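Local coordinates for protein NEQ263 (Nanoarchaeum equitans Kin4-M, PDB 5BN3) that forms, together with NeqA, the core complex of an archaeal ATP synthase and probably binds adenine nucleotide where the two kinds of subunit meet, at residues B[129-134]-B[276-281]; B[258-263]-B[296-301]; B[302-307]-B[320-325]; B[113-118]-B[141-146]; B[160-165]-B[201-206]. All blocks are in the same frame, centred on the assembly; numbering follows the deposited sequence.

Contact 1: residues B[129-134]-B[276-281]; sequences KIAIFS and LIPMLT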
# COMPACT_ATOMS: atom_id res chain seq x y z
N LYS B 129 -9.99 -7.68 -32.01
CA LYS B 129 -8.92 -7.99 -31.08
C LYS B 129 -9.55 -8.35 -29.74
O LYS B 129 -10.31 -7.57 -29.16
CB LYS B 129 -7.95 -6.81 -30.93
CG LYS B 129 -8.62 -5.47 -30.67
CD LYS B 129 -7.59 -4.37 -30.47
CE LYS B 129 -8.26 -3.07 -30.07
NZ LYS B 129 -9.06 -2.48 -31.17
N ILE B 130 -9.27 -9.56 -29.25
CA ILE B 130 -9.85 -10.02 -28.00
C ILE B 130 -8.85 -10.88 -27.22
O ILE B 130 -8.23 -11.78 -27.78
CB ILE B 130 -11.18 -10.76 -28.23
CG1 ILE B 130 -11.73 -11.34 -26.93
CG2 ILE B 130 -11.00 -11.87 -29.25
CD1 ILE B 130 -13.23 -11.49 -26.93
N ALA B 131 -8.68 -10.57 -25.94
CA ALA B 131 -7.66 -11.22 -25.13
C ALA B 131 -8.19 -12.44 -24.39
O ALA B 131 -9.39 -12.58 -24.16
CB ALA B 131 -7.06 -10.24 -24.16
N ILE B 132 -7.28 -13.34 -24.01
CA ILE B 132 -7.59 -14.39 -23.06
C ILE B 132 -6.84 -14.08 -21.76
O ILE B 132 -5.61 -13.96 -21.77
CB ILE B 132 -7.18 -15.78 -23.59
CG1 ILE B 132 -7.92 -16.11 -24.89
CG2 ILE B 132 -7.46 -16.86 -22.54
CD1 ILE B 132 -7.45 -17.39 -25.55
N PHE B 133 -7.58 -13.93 -20.67
CA PHE B 133 -6.98 -13.70 -19.35
C PHE B 133 -7.02 -15.01 -18.59
O PHE B 133 -8.08 -15.64 -18.51
CB PHE B 133 -7.78 -12.67 -18.54
CG PHE B 133 -7.71 -11.26 -19.08
CD1 PHE B 133 -6.96 -10.94 -20.20
CD2 PHE B 133 -8.40 -10.24 -18.43
CE1 PHE B 133 -6.91 -9.63 -20.67
CE2 PHE B 133 -8.36 -8.94 -18.90
CZ PHE B 133 -7.61 -8.63 -20.02
N SER B 134 -5.89 -15.42 -18.03
CA SER B 134 -5.87 -16.68 -17.27
C SER B 134 -5.12 -16.57 -15.95
O SER B 134 -4.09 -15.90 -15.86
CB SER B 134 -5.27 -17.81 -18.12
OG SER B 134 -5.16 -19.01 -17.36
N LEU B 276 -6.81 -10.62 -33.85
CA LEU B 276 -5.72 -10.65 -32.88
C LEU B 276 -6.18 -11.19 -31.53
O LEU B 276 -7.15 -10.71 -30.95
CB LEU B 276 -5.13 -9.24 -32.72
CG LEU B 276 -4.02 -9.04 -31.69
CD1 LEU B 276 -2.85 -9.95 -32.01
CD2 LEU B 276 -3.56 -7.59 -31.68
N ILE B 277 -5.47 -12.21 -31.04
CA ILE B 277 -5.77 -12.78 -29.73
C ILE B 277 -4.54 -12.75 -28.83
O ILE B 277 -3.71 -13.66 -28.87
CB ILE B 277 -6.31 -14.22 -29.86
CG1 ILE B 277 -7.55 -14.25 -30.76
CG2 ILE B 277 -6.65 -14.79 -28.49
CD1 ILE B 277 -8.14 -15.63 -30.96
N PRO B 278 -4.40 -11.69 -28.03
CA PRO B 278 -3.31 -11.60 -27.05
C PRO B 278 -3.66 -12.44 -25.84
O PRO B 278 -4.80 -12.42 -25.39
CB PRO B 278 -3.30 -10.12 -26.66
CG PRO B 278 -4.22 -9.42 -27.63
CD PRO B 278 -5.21 -10.46 -28.06
N MET B 279 -2.70 -13.19 -25.31
CA MET B 279 -2.94 -14.01 -24.14
C MET B 279 -2.06 -13.53 -23.00
O MET B 279 -0.89 -13.20 -23.21
CB MET B 279 -2.65 -15.48 -24.44
CG MET B 279 -3.59 -16.12 -25.45
SD MET B 279 -3.01 -17.76 -25.91
CE MET B 279 -1.83 -17.35 -27.19
N LEU B 280 -2.62 -13.49 -21.79
CA LEU B 280 -1.83 -13.11 -20.62
C LEU B 280 -2.21 -13.87 -19.36
O LEU B 280 -3.35 -14.31 -19.20
CB LEU B 280 -1.89 -11.59 -20.38
CG LEU B 280 -3.24 -10.91 -20.14
CD1 LEU B 280 -3.61 -10.92 -18.66
CD2 LEU B 280 -3.20 -9.48 -20.65
N THR B 281 -1.23 -14.03 -18.48
CA THR B 281 -1.46 -14.59 -17.16
C THR B 281 -1.73 -13.43 -16.22
O THR B 281 -0.96 -12.47 -16.17
CB THR B 281 -0.22 -15.36 -16.67
OG1 THR B 281 0.05 -16.45 -17.56
CG2 THR B 281 -0.46 -15.91 -15.27

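Contact 2: residues B[258-263]-B[296-301]; sequences DLASIY and GYITEG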
# COMPACT_ATOMS: atom_id res chain seq x y z
N ASP B 258 2.09 1.88 -25.07
CA ASP B 258 2.92 0.88 -25.73
C ASP B 258 2.13 -0.39 -26.05
O ASP B 258 2.26 -0.95 -27.14
CB ASP B 258 4.14 0.54 -24.89
CG ASP B 258 5.08 -0.42 -25.58
OD1 ASP B 258 5.97 0.04 -26.32
OD2 ASP B 258 4.91 -1.64 -25.40
N LEU B 259 1.31 -0.85 -25.11
CA LEU B 259 0.45 -2.00 -25.34
C LEU B 259 -0.52 -1.73 -26.49
O LEU B 259 -0.78 -2.60 -27.32
CB LEU B 259 -0.32 -2.38 -24.07
CG LEU B 259 0.48 -3.03 -22.94
CD1 LEU B 259 -0.40 -3.27 -21.71
CD2 LEU B 259 1.09 -4.34 -23.40
N ALA B 260 -1.04 -0.51 -26.54
CA ALA B 260 -1.95 -0.11 -27.60
C ALA B 260 -1.26 -0.09 -28.96
O ALA B 260 -1.87 -0.43 -29.97
CB ALA B 260 -2.55 1.24 -27.30
N SER B 261 0.01 0.30 -28.98
CA SER B 261 0.77 0.36 -30.22
C SER B 261 0.96 -1.03 -30.82
O SER B 261 1.40 -1.17 -31.96
CB SER B 261 2.13 1.03 -29.99
OG SER B 261 3.04 0.12 -29.40
N ILE B 262 0.62 -2.05 -30.03
CA ILE B 262 0.62 -3.43 -30.50
C ILE B 262 -0.80 -3.90 -30.81
O ILE B 262 -1.08 -4.36 -31.92
CB ILE B 262 1.27 -4.35 -29.46
CG1 ILE B 262 2.76 -4.06 -29.37
CG2 ILE B 262 1.05 -5.81 -29.81
CD1 ILE B 262 3.47 -4.95 -28.40
N TYR B 263 -1.70 -3.79 -29.83
CA TYR B 263 -3.07 -4.29 -29.97
C TYR B 263 -3.85 -3.64 -31.11
O TYR B 263 -4.66 -4.30 -31.77
CB TYR B 263 -3.84 -4.12 -28.66
CG TYR B 263 -3.27 -4.86 -27.47
CD1 TYR B 263 -2.54 -6.02 -27.62
CD2 TYR B 263 -3.49 -4.39 -26.18
CE1 TYR B 263 -2.03 -6.70 -26.53
CE2 TYR B 263 -2.98 -5.06 -25.08
CZ TYR B 263 -2.26 -6.21 -25.26
OH TYR B 263 -1.76 -6.87 -24.16
N GLY B 296 -7.47 -4.87 -20.72
CA GLY B 296 -8.92 -4.79 -20.73
C GLY B 296 -9.42 -3.48 -21.31
O GLY B 296 -10.41 -3.46 -22.04
N TYR B 297 -8.72 -2.39 -21.00
CA TYR B 297 -9.08 -1.07 -21.52
C TYR B 297 -8.78 -0.89 -23.01
O TYR B 297 -9.20 0.11 -23.61
CB TYR B 297 -8.36 0.03 -20.73
CG TYR B 297 -9.06 0.46 -19.45
CD1 TYR B 297 -10.30 1.07 -19.48
CD2 TYR B 297 -8.45 0.28 -18.22
CE1 TYR B 297 -10.93 1.48 -18.32
CE2 TYR B 297 -9.07 0.69 -17.05
CZ TYR B 297 -10.31 1.29 -17.11
OH TYR B 297 -10.94 1.70 -15.96
N ILE B 298 -8.06 -1.83 -23.60
CA ILE B 298 -7.66 -1.71 -25.00
C ILE B 298 -8.33 -2.73 -25.93
O ILE B 298 -8.92 -2.36 -26.94
CB ILE B 298 -6.13 -1.83 -25.17
CG1 ILE B 298 -5.43 -0.73 -24.36
CG2 ILE B 298 -5.75 -1.71 -26.64
CD1 ILE B 298 -3.98 -1.03 -24.07
N THR B 299 -8.22 -4.02 -25.60
CA THR B 299 -8.84 -5.05 -26.42
C THR B 299 -10.36 -4.90 -26.45
O THR B 299 -10.94 -4.26 -25.58
CB THR B 299 -8.45 -6.49 -25.98
OG1 THR B 299 -8.88 -6.72 -24.63
CG2 THR B 299 -6.95 -6.70 -26.09
N GLU B 300 -10.98 -5.47 -27.47
CA GLU B 300 -12.43 -5.36 -27.62
C GLU B 300 -13.11 -6.52 -26.92
O GLU B 300 -13.92 -7.24 -27.51
CB GLU B 300 -12.81 -5.26 -29.10
CG GLU B 300 -12.41 -3.92 -29.71
CD GLU B 300 -12.14 -3.97 -31.20
OE1 GLU B 300 -12.03 -5.09 -31.76
OE2 GLU B 300 -12.03 -2.89 -31.82
N GLY B 301 -12.77 -6.69 -25.64
CA GLY B 301 -13.31 -7.77 -24.84
C GLY B 301 -12.23 -8.74 -24.39
O GLY B 301 -11.05 -8.59 -24.72

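Contact 3: residues B[302-307]-B[320-325]; sequences QYVLSQ and LLKSLS. With SO4 (sulfate ion), chain X.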
# COMPACT_ATOMS: atom_id res chain seq x y z
N GLN B 302 -12.65 -9.75 -23.64
CA GLN B 302 -11.72 -10.75 -23.14
C GLN B 302 -12.44 -12.03 -22.73
O GLN B 302 -13.59 -11.98 -22.28
CB GLN B 302 -10.91 -10.20 -21.96
CG GLN B 302 -11.73 -9.93 -20.69
CD GLN B 302 -12.57 -8.67 -20.78
OE1 GLN B 302 -12.16 -7.68 -21.38
NE2 GLN B 302 -13.76 -8.70 -20.17
N TYR B 303 -11.77 -13.16 -22.91
CA TYR B 303 -12.26 -14.42 -22.37
C TYR B 303 -11.52 -14.72 -21.07
O TYR B 303 -10.30 -14.94 -21.07
CB TYR B 303 -12.07 -15.56 -23.37
CG TYR B 303 -12.73 -15.30 -24.71
CD1 TYR B 303 -14.10 -15.08 -24.81
CD2 TYR B 303 -11.98 -15.29 -25.88
CE1 TYR B 303 -14.70 -14.84 -26.03
CE2 TYR B 303 -12.58 -15.06 -27.11
CZ TYR B 303 -13.94 -14.84 -27.17
OH TYR B 303 -14.55 -14.60 -28.38
N VAL B 304 -12.24 -14.71 -19.95
CA VAL B 304 -11.62 -14.87 -18.64
C VAL B 304 -11.77 -16.29 -18.13
O VAL B 304 -12.88 -16.82 -18.05
CB VAL B 304 -12.23 -13.88 -17.63
CG1 VAL B 304 -11.60 -14.07 -16.25
CG2 VAL B 304 -12.04 -12.45 -18.11
N LEU B 305 -10.65 -16.92 -17.78
CA LEU B 305 -10.68 -18.28 -17.26
C LEU B 305 -10.87 -18.29 -15.74
O LEU B 305 -10.42 -17.38 -15.04
CB LEU B 305 -9.41 -19.05 -17.65
CG LEU B 305 -9.49 -19.89 -18.93
CD1 LEU B 305 -10.35 -19.23 -19.99
CD2 LEU B 305 -8.10 -20.18 -19.48
N SER B 306 -11.55 -19.33 -15.24
CA SER B 306 -11.97 -19.38 -13.84
C SER B 306 -11.34 -20.54 -13.08
O SER B 306 -11.45 -21.70 -13.49
CB SER B 306 -13.50 -19.46 -13.77
OG SER B 306 -13.94 -19.84 -12.47
N GLN B 307 -10.69 -20.23 -11.96
CA GLN B 307 -10.09 -21.23 -11.09
C GLN B 307 -11.17 -22.16 -10.54
O GLN B 307 -10.96 -23.37 -10.40
CB GLN B 307 -9.36 -20.55 -9.94
CG GLN B 307 -7.90 -20.92 -9.80
CD GLN B 307 -7.16 -19.99 -8.85
OE1 GLN B 307 -7.70 -19.57 -7.83
NE2 GLN B 307 -5.92 -19.66 -9.19
N LEU B 320 -18.50 -17.03 -17.80
CA LEU B 320 -19.46 -16.47 -18.76
C LEU B 320 -19.80 -15.01 -18.50
O LEU B 320 -20.19 -14.29 -19.42
CB LEU B 320 -20.75 -17.30 -18.76
CG LEU B 320 -20.75 -18.62 -19.53
CD1 LEU B 320 -22.11 -19.30 -19.43
CD2 LEU B 320 -20.40 -18.38 -20.98
N LEU B 321 -19.65 -14.57 -17.26
CA LEU B 321 -20.08 -13.23 -16.88
C LEU B 321 -18.94 -12.21 -16.85
O LEU B 321 -19.14 -11.04 -17.16
CB LEU B 321 -20.83 -13.27 -15.54
CG LEU B 321 -22.13 -14.08 -15.61
CD1 LEU B 321 -22.84 -14.12 -14.28
CD2 LEU B 321 -23.03 -13.49 -16.67
N LYS B 322 -17.74 -12.66 -16.50
CA LYS B 322 -16.57 -11.79 -16.54
C LYS B 322 -16.06 -11.62 -17.96
O LYS B 322 -15.39 -10.63 -18.27
CB LYS B 322 -15.46 -12.33 -15.64
CG LYS B 322 -15.73 -12.18 -14.15
CD LYS B 322 -14.53 -12.65 -13.33
CE LYS B 322 -14.80 -12.55 -11.84
NZ LYS B 322 -13.68 -13.14 -11.04
N SER B 323 -16.38 -12.58 -18.82
CA SER B 323 -15.97 -12.52 -20.21
C SER B 323 -16.83 -11.53 -20.99
O SER B 323 -17.96 -11.22 -20.58
CB SER B 323 -16.02 -13.90 -20.87
OG SER B 323 -15.14 -14.80 -20.21
N LEU B 324 -16.30 -11.04 -22.10
CA LEU B 324 -16.96 -10.02 -22.89
C LEU B 324 -16.43 -9.98 -24.31
O LEU B 324 -15.22 -10.09 -24.53
CB LEU B 324 -16.76 -8.64 -22.24
CG LEU B 324 -17.21 -7.43 -23.08
CD1 LEU B 324 -18.71 -7.44 -23.25
CD2 LEU B 324 -16.74 -6.12 -22.46
N SER B 325 -17.33 -9.85 -25.28
CA SER B 325 -16.95 -9.51 -26.64
C SER B 325 -17.69 -8.23 -27.00
O SER B 325 -18.91 -8.24 -27.14
CB SER B 325 -17.33 -10.63 -27.61
OG SER B 325 -17.05 -10.25 -28.95
S SO4 X . -13.28 -17.68 -9.59
O1 SO4 X . -14.05 -17.76 -10.82
O2 SO4 X . -14.20 -17.53 -8.46
O3 SO4 X . -12.37 -16.54 -9.66
O4 SO4 X . -12.49 -18.89 -9.42

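Contact 4: residues B[113-118]-B[141-146]; sequences TGISSI and ERLALQ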
# COMPACT_ATOMS: atom_id res chain seq x y z
N THR B 113 -16.06 -20.58 -33.50
CA THR B 113 -14.99 -21.34 -32.86
C THR B 113 -15.41 -22.78 -32.63
O THR B 113 -14.57 -23.66 -32.50
CB THR B 113 -14.59 -20.72 -31.51
OG1 THR B 113 -15.67 -20.83 -30.58
CG2 THR B 113 -14.23 -19.25 -31.69
N GLY B 114 -16.72 -23.01 -32.56
CA GLY B 114 -17.24 -24.33 -32.25
C GLY B 114 -17.33 -24.55 -30.75
O GLY B 114 -17.70 -25.63 -30.29
N ILE B 115 -16.97 -23.52 -30.00
CA ILE B 115 -16.99 -23.57 -28.54
C ILE B 115 -18.21 -22.81 -28.02
O ILE B 115 -18.31 -21.59 -28.20
CB ILE B 115 -15.69 -22.95 -27.97
CG1 ILE B 115 -14.47 -23.67 -28.55
CG2 ILE B 115 -15.69 -23.02 -26.45
CD1 ILE B 115 -13.16 -22.92 -28.34
N SER B 116 -19.13 -23.52 -27.37
CA SER B 116 -20.41 -22.95 -26.95
C SER B 116 -20.27 -21.75 -26.02
O SER B 116 -20.95 -20.74 -26.20
CB SER B 116 -21.26 -24.02 -26.26
OG SER B 116 -21.49 -25.12 -27.13
N SER B 117 -19.39 -21.86 -25.03
CA SER B 117 -19.18 -20.80 -24.06
C SER B 117 -18.67 -19.50 -24.70
O SER B 117 -18.77 -18.43 -24.10
CB SER B 117 -18.23 -21.26 -22.95
OG SER B 117 -17.01 -21.75 -23.48
N ILE B 118 -18.14 -19.61 -25.91
CA ILE B 118 -17.73 -18.44 -26.67
C ILE B 118 -18.79 -18.02 -27.70
O ILE B 118 -19.26 -16.89 -27.68
CB ILE B 118 -16.39 -18.69 -27.41
CG1 ILE B 118 -15.24 -18.81 -26.41
CG2 ILE B 118 -16.11 -17.58 -28.41
CD1 ILE B 118 -13.89 -19.10 -27.06
N GLU B 141 -3.53 -22.18 -23.08
CA GLU B 141 -2.90 -22.59 -24.33
C GLU B 141 -3.80 -23.52 -25.13
O GLU B 141 -3.94 -23.36 -26.34
CB GLU B 141 -1.55 -23.26 -24.06
CG GLU B 141 -0.55 -22.40 -23.30
CD GLU B 141 -0.71 -22.49 -21.80
OE1 GLU B 141 -1.59 -23.25 -21.33
OE2 GLU B 141 0.04 -21.80 -21.08
N ARG B 142 -4.41 -24.49 -24.46
CA ARG B 142 -5.36 -25.39 -25.12
C ARG B 142 -6.53 -24.62 -25.73
O ARG B 142 -6.97 -24.93 -26.83
CB ARG B 142 -5.88 -26.45 -24.14
CG ARG B 142 -4.84 -27.47 -23.72
CD ARG B 142 -5.43 -28.87 -23.59
NE ARG B 142 -6.36 -28.98 -22.47
CZ ARG B 142 -6.00 -29.30 -21.23
NH1 ARG B 142 -4.73 -29.53 -20.94
NH2 ARG B 142 -6.92 -29.39 -20.28
N LEU B 143 -7.02 -23.61 -25.01
CA LEU B 143 -8.14 -22.81 -25.50
C LEU B 143 -7.78 -22.06 -26.78
O LEU B 143 -8.56 -22.03 -27.73
CB LEU B 143 -8.61 -21.82 -24.43
CG LEU B 143 -9.77 -20.92 -24.86
CD1 LEU B 143 -10.99 -21.76 -25.24
CD2 LEU B 143 -10.14 -19.92 -23.77
N ALA B 144 -6.60 -21.46 -26.80
CA ALA B 144 -6.14 -20.71 -27.97
C ALA B 144 -5.98 -21.62 -29.18
O ALA B 144 -6.32 -21.24 -30.30
CB ALA B 144 -4.84 -20.02 -27.67
N LEU B 145 -5.43 -22.81 -28.94
CA LEU B 145 -5.21 -23.79 -30.00
C LEU B 145 -6.52 -24.33 -30.56
O LEU B 145 -6.65 -24.54 -31.76
CB LEU B 145 -4.34 -24.94 -29.49
CG LEU B 145 -2.86 -24.61 -29.30
CD1 LEU B 145 -2.10 -25.77 -28.69
CD2 LEU B 145 -2.26 -24.23 -30.63
N GLN B 146 -7.49 -24.56 -29.68
CA GLN B 146 -8.80 -25.04 -30.12
C GLN B 146 -9.51 -23.98 -30.95
O GLN B 146 -10.21 -24.30 -31.91
CB GLN B 146 -9.66 -25.46 -28.91
CG GLN B 146 -11.00 -26.08 -29.30
CD GLN B 146 -11.75 -26.68 -28.13
OE1 GLN B 146 -11.32 -26.57 -26.98
NE2 GLN B 146 -12.88 -27.32 -28.41

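Contact 5: residues B[160-165]-B[201-206]; sequences AAIGVP and YTPRVA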
# COMPACT_ATOMS: atom_id res chain seq x y z
N ALA B 160 3.22 -15.37 -32.09
CA ALA B 160 4.31 -14.67 -31.42
C ALA B 160 4.49 -15.21 -30.01
O ALA B 160 3.63 -14.99 -29.14
CB ALA B 160 4.05 -13.18 -31.39
N ALA B 161 5.60 -15.90 -29.78
CA ALA B 161 5.92 -16.42 -28.45
C ALA B 161 6.88 -15.48 -27.74
O ALA B 161 8.05 -15.37 -28.11
CB ALA B 161 6.51 -17.81 -28.56
N ILE B 162 6.39 -14.80 -26.70
CA ILE B 162 7.18 -13.79 -26.01
C ILE B 162 7.66 -14.28 -24.65
O ILE B 162 6.94 -14.20 -23.65
CB ILE B 162 6.36 -12.49 -25.82
CG1 ILE B 162 5.65 -12.10 -27.13
CG2 ILE B 162 7.25 -11.36 -25.33
CD1 ILE B 162 4.65 -10.97 -26.97
N GLY B 163 8.89 -14.79 -24.61
CA GLY B 163 9.53 -15.19 -23.36
C GLY B 163 8.90 -16.35 -22.61
O GLY B 163 9.13 -16.50 -21.41
N VAL B 164 8.12 -17.18 -23.30
CA VAL B 164 7.53 -18.36 -22.68
C VAL B 164 8.50 -19.54 -22.69
O VAL B 164 9.37 -19.62 -23.56
CB VAL B 164 6.19 -18.76 -23.35
CG1 VAL B 164 5.17 -17.63 -23.23
CG2 VAL B 164 6.41 -19.11 -24.81
N PRO B 165 8.38 -20.47 -21.72
CA PRO B 165 9.27 -21.63 -21.66
C PRO B 165 9.09 -22.55 -22.87
O PRO B 165 8.06 -22.47 -23.54
CB PRO B 165 8.81 -22.35 -20.38
CG PRO B 165 8.10 -21.31 -19.58
CD PRO B 165 7.43 -20.43 -20.59
N TYR B 201 10.47 -6.78 -29.51
CA TYR B 201 10.43 -6.78 -30.97
C TYR B 201 9.61 -7.94 -31.53
O TYR B 201 9.12 -7.87 -32.66
CB TYR B 201 11.85 -6.79 -31.55
CG TYR B 201 12.50 -5.43 -31.64
CD1 TYR B 201 11.93 -4.33 -31.01
CD2 TYR B 201 13.67 -5.25 -32.36
CE1 TYR B 201 12.52 -3.08 -31.09
CE2 TYR B 201 14.26 -4.00 -32.45
CZ TYR B 201 13.69 -2.93 -31.82
OH TYR B 201 14.27 -1.68 -31.90
N THR B 202 9.46 -9.00 -30.74
CA THR B 202 8.72 -10.19 -31.18
C THR B 202 7.31 -9.88 -31.71
O THR B 202 6.98 -10.27 -32.83
CB THR B 202 8.67 -11.28 -30.09
OG1 THR B 202 10.00 -11.64 -29.71
CG2 THR B 202 7.94 -12.51 -30.59
N PRO B 203 6.48 -9.18 -30.92
CA PRO B 203 5.15 -8.92 -31.47
C PRO B 203 5.19 -7.90 -32.60
O PRO B 203 4.28 -7.89 -33.43
CB PRO B 203 4.38 -8.34 -30.28
CG PRO B 203 5.43 -7.72 -29.42
CD PRO B 203 6.62 -8.63 -29.55
N ARG B 204 6.21 -7.05 -32.64
CA ARG B 204 6.32 -6.03 -33.67
C ARG B 204 6.66 -6.60 -35.05
O ARG B 204 6.09 -6.18 -36.06
CB ARG B 204 7.33 -4.95 -33.26
CG ARG B 204 6.81 -3.99 -32.19
CD ARG B 204 7.87 -3.00 -31.74
NE ARG B 204 7.30 -1.91 -30.95
CZ ARG B 204 7.12 -1.94 -29.64
NH1 ARG B 204 7.48 -3.01 -28.95
NH2 ARG B 204 6.59 -0.90 -29.01
N VAL B 205 7.59 -7.55 -35.09
CA VAL B 205 7.93 -8.18 -36.37
C VAL B 205 6.78 -9.07 -36.84
O VAL B 205 6.51 -9.16 -38.04
CB VAL B 205 9.27 -8.97 -36.32
CG1 VAL B 205 10.38 -8.11 -35.74
CG2 VAL B 205 9.13 -10.24 -35.50
N ALA B 206 6.09 -9.71 -35.90
CA ALA B 206 4.96 -10.57 -36.22
C ALA B 206 3.80 -9.77 -36.80
O ALA B 206 3.14 -10.21 -37.75
CB ALA B 206 4.51 -11.33 -34.99

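Contact 1: residues B[129-134]-B[276-281]
The carbonyl oxygen of P278 is gripped by two groups of the neighbouring strand: the N-H of I132, with I132 N 3.0 Å from P278 O, and a CA-H...O contact from A131 CA at 3.1 Å. Next along the strands the direction reverses, and L280 N donates to I132 O in a nearly straight bond (169° at the hydrogen). P278 has no N-H to give, and I130 O instead meets P278 CD at 3.3 Å. These are neighbouring parallel strands at the middle of the nucleotide-binding domain's sheet, with strand 301-304 on the other flank of 131-134. Large apolar residues suit both covered faces. L280 and F133 lie side by side, L280 CD1 3.7 Å from F133 CD1, under helix 290-296. On the opposite face I132 CB touches M279 CG at 4.1 Å, and I277 CG2 reaches I132 CD1 at 4.0 Å; helix 140-151 covers I132 and M279. K129 NZ forms salt bridges with E264 and E300.

Contact 2: residues B[258-263]-B[296-301]
I298 is the first residue of 296-301 to touch helix 255-263, meeting L259, A260 and Y263. Its CG2, anti to the backbone N (CG1 beside that N, chi1 -59°), comes in the plane of the Y263 ring at its edge, 3.5 Å from Y263 CD2, and the two side chains cross at about a right angle. CD1 reaches back to the preceding turn, 3.9 Å from L259 CB and 4.2 Å from A260 CB. A branched side chain suits this place because it fills two directions at once; an alanine here would probably open a gap where CG2 met the ring edge and take the CD1 contact from L259 and A260. T299 follows, its CG2 4.2 Å above one face of the Y263 ring near the rim, while L259 O stands 3.3 Å above the opposite face. The tyrosine OH bonds to T295 OG1. Through G296 O the loop also holds R326, an ADP-binding residue, and R253 of the neighbouring V-type alpha chain bonds to the carbonyls of I298 and T299. The loop links helix 290-296 to strand 301-304 and presses on the C-terminal end of helix 255-263, with helix 228-241 packing on L259 and Y263.

Contact 3: residues B[302-307]-B[320-325]
Q302 and L324 form an antiparallel, hydrogen-bonded pair that adds the short strand 324-325 to strand 301-304 at the margin of the nucleotide-binding domain's sheet. Q302 N donates to L324 O at 2.7 Å, although the bond is bent to 131° at the hydrogen, and L324 N returns a bond to Q302 O at 2.9 Å. Beyond this pair a side chain takes over from the backbone: V304 N donates to S323 OG at 2.9 Å, almost straight at 167°. The same hydroxyl bonds to D319 O, so this small residue ties V304 of strand 301-304 to the turn that precedes strand 324-325. Q302 adds a further tie. Its CG sits between the backbone N and the carbonyl carbon (chi1 67°) and the chain bends at chi2, turning back toward 320-325, where NE2 donates to K322 O at 3.2 Å, with that oxygen nearly in the amide plane. V304 CG2 rests 3.8 Å from K322 O. Farther on, S306 is the N-cap of helix 307-311: its OG donates to sulfate O1 at 2.7 Å and also bonds to L309 N. The sulfate, probably from the crystallisation liquor, also bonds to D308 N. The side chain of L324 comes within about 4 Å (nearest atoms) of a bound ADP and adjoins R326, an ADP-binding residue, consistent with the intersubunit nucleotide sites of rotary ATPases, where the non-catalytic subunit contributes an arginine.

Contact 4: residues B[113-118]-B[141-146]
I115 and I118 meet L143 and Q146 through carbon atoms. I115 CD1 lies 4.0 Å from L143 CD1 and 3.9 Å from Q146 CG, wedged between residues nearly one turn apart on helix 140-151. I118 CD1 approaches the same leucine methyl, L143 CD1, more loosely at 4.3 Å. Q146 takes part through its methylene stem: CG is anti to the backbone N (chi1 -175°), the chain runs on extended, and its amide passes I115 CG1, with NE2 at 4.0 Å. An alanine in place of I115 would probably open a gap between L143 and the glutamine stem, leaving that stem more able to move. The contact joins the turn before helix 116-119 to the helix that follows strand 131-134, which is the place of the P-loop helix in this fold.

The hydrogen bonds, in contrast, stay on each side of the contact. T113 OG1 accepts from I115 N at 3.0 Å, which makes an ST turn, and also bonds to D119 OD1. I118 N to I115 O, at 3.0 Å, begins the short helix 116-119, with I115 at its N-cap position. Q146 OE1 bonds to Y315 OH, and NE2 makes weak bonds to the carbonyls of D387 and E390.

The chemistry implies a join made by shape and apolar burial. A long residue such as Q146 suits it, since its stem packs on isoleucine while its polar end finds partners outside the contact.

Contact 5: residues B[160-165]-B[201-206]
A160 and I162 of strand 156-162 lie against T202, P203 and A206 of helix 196-215, the helix of a beta-alpha-beta crossover. That helix connects strands 185-190 and 220-226, which flank 156-162 in the parallel sheet, and so it passes over the strand between them. Strand 160-162 and helix 201-206 run antiparallel, 172° between their directions, with their axes 7.9 Å apart at closest approach.

The packing across the contact is apolar. A160 CB meets A206 CB at 4.1 Å and T202 CG2 at 4.0 Å; alanines suit this place because small side chains let helix and sheet come close. I162 reaches farther: its CD1 touches the P203 ring at CD, 4.0 Å away, the two side chains crossing at about a right angle. M225 covers A160 and P203 too, and Y231 of helix 228-241 packs on I162 and P203.

Polar ties lead to other partners. Proline has no N-H to offer, and the helix is kinked where the nitrogens of P203 and R204 lack bonds to the turn before. R204 forms a salt bridge with D258. T202 suits a seam of this kind by pairing a methyl with a hydroxyl: OG1, beside the backbone N (chi1 -58°), bonds to E198 O and S190 OG, while CG2, anti to that N, faces the strand and stands 3.8 Å from A161 O.

All five contacts are mostly buried and lie in the nucleotide-binding domain, but their chemistry changes from its middle to its margin. Contact 1 is the core, its centre about 4 Å from that of the chain, and is built on regular parallel backbone bonds. Contact 3 extends the same sheet through strand 301-304 with one backbone pair supplemented by side-chain bonds, and its K322 is exposed. Contacts 2, 4 and 5 have no hydrogen bonds across them and rely on apolar packing of helices against a loop, a turn and a strand. Salt bridges connect some of them: K129 to E300 joins contacts 1 and 2, and R204 to D258 joins contacts 5 and 2.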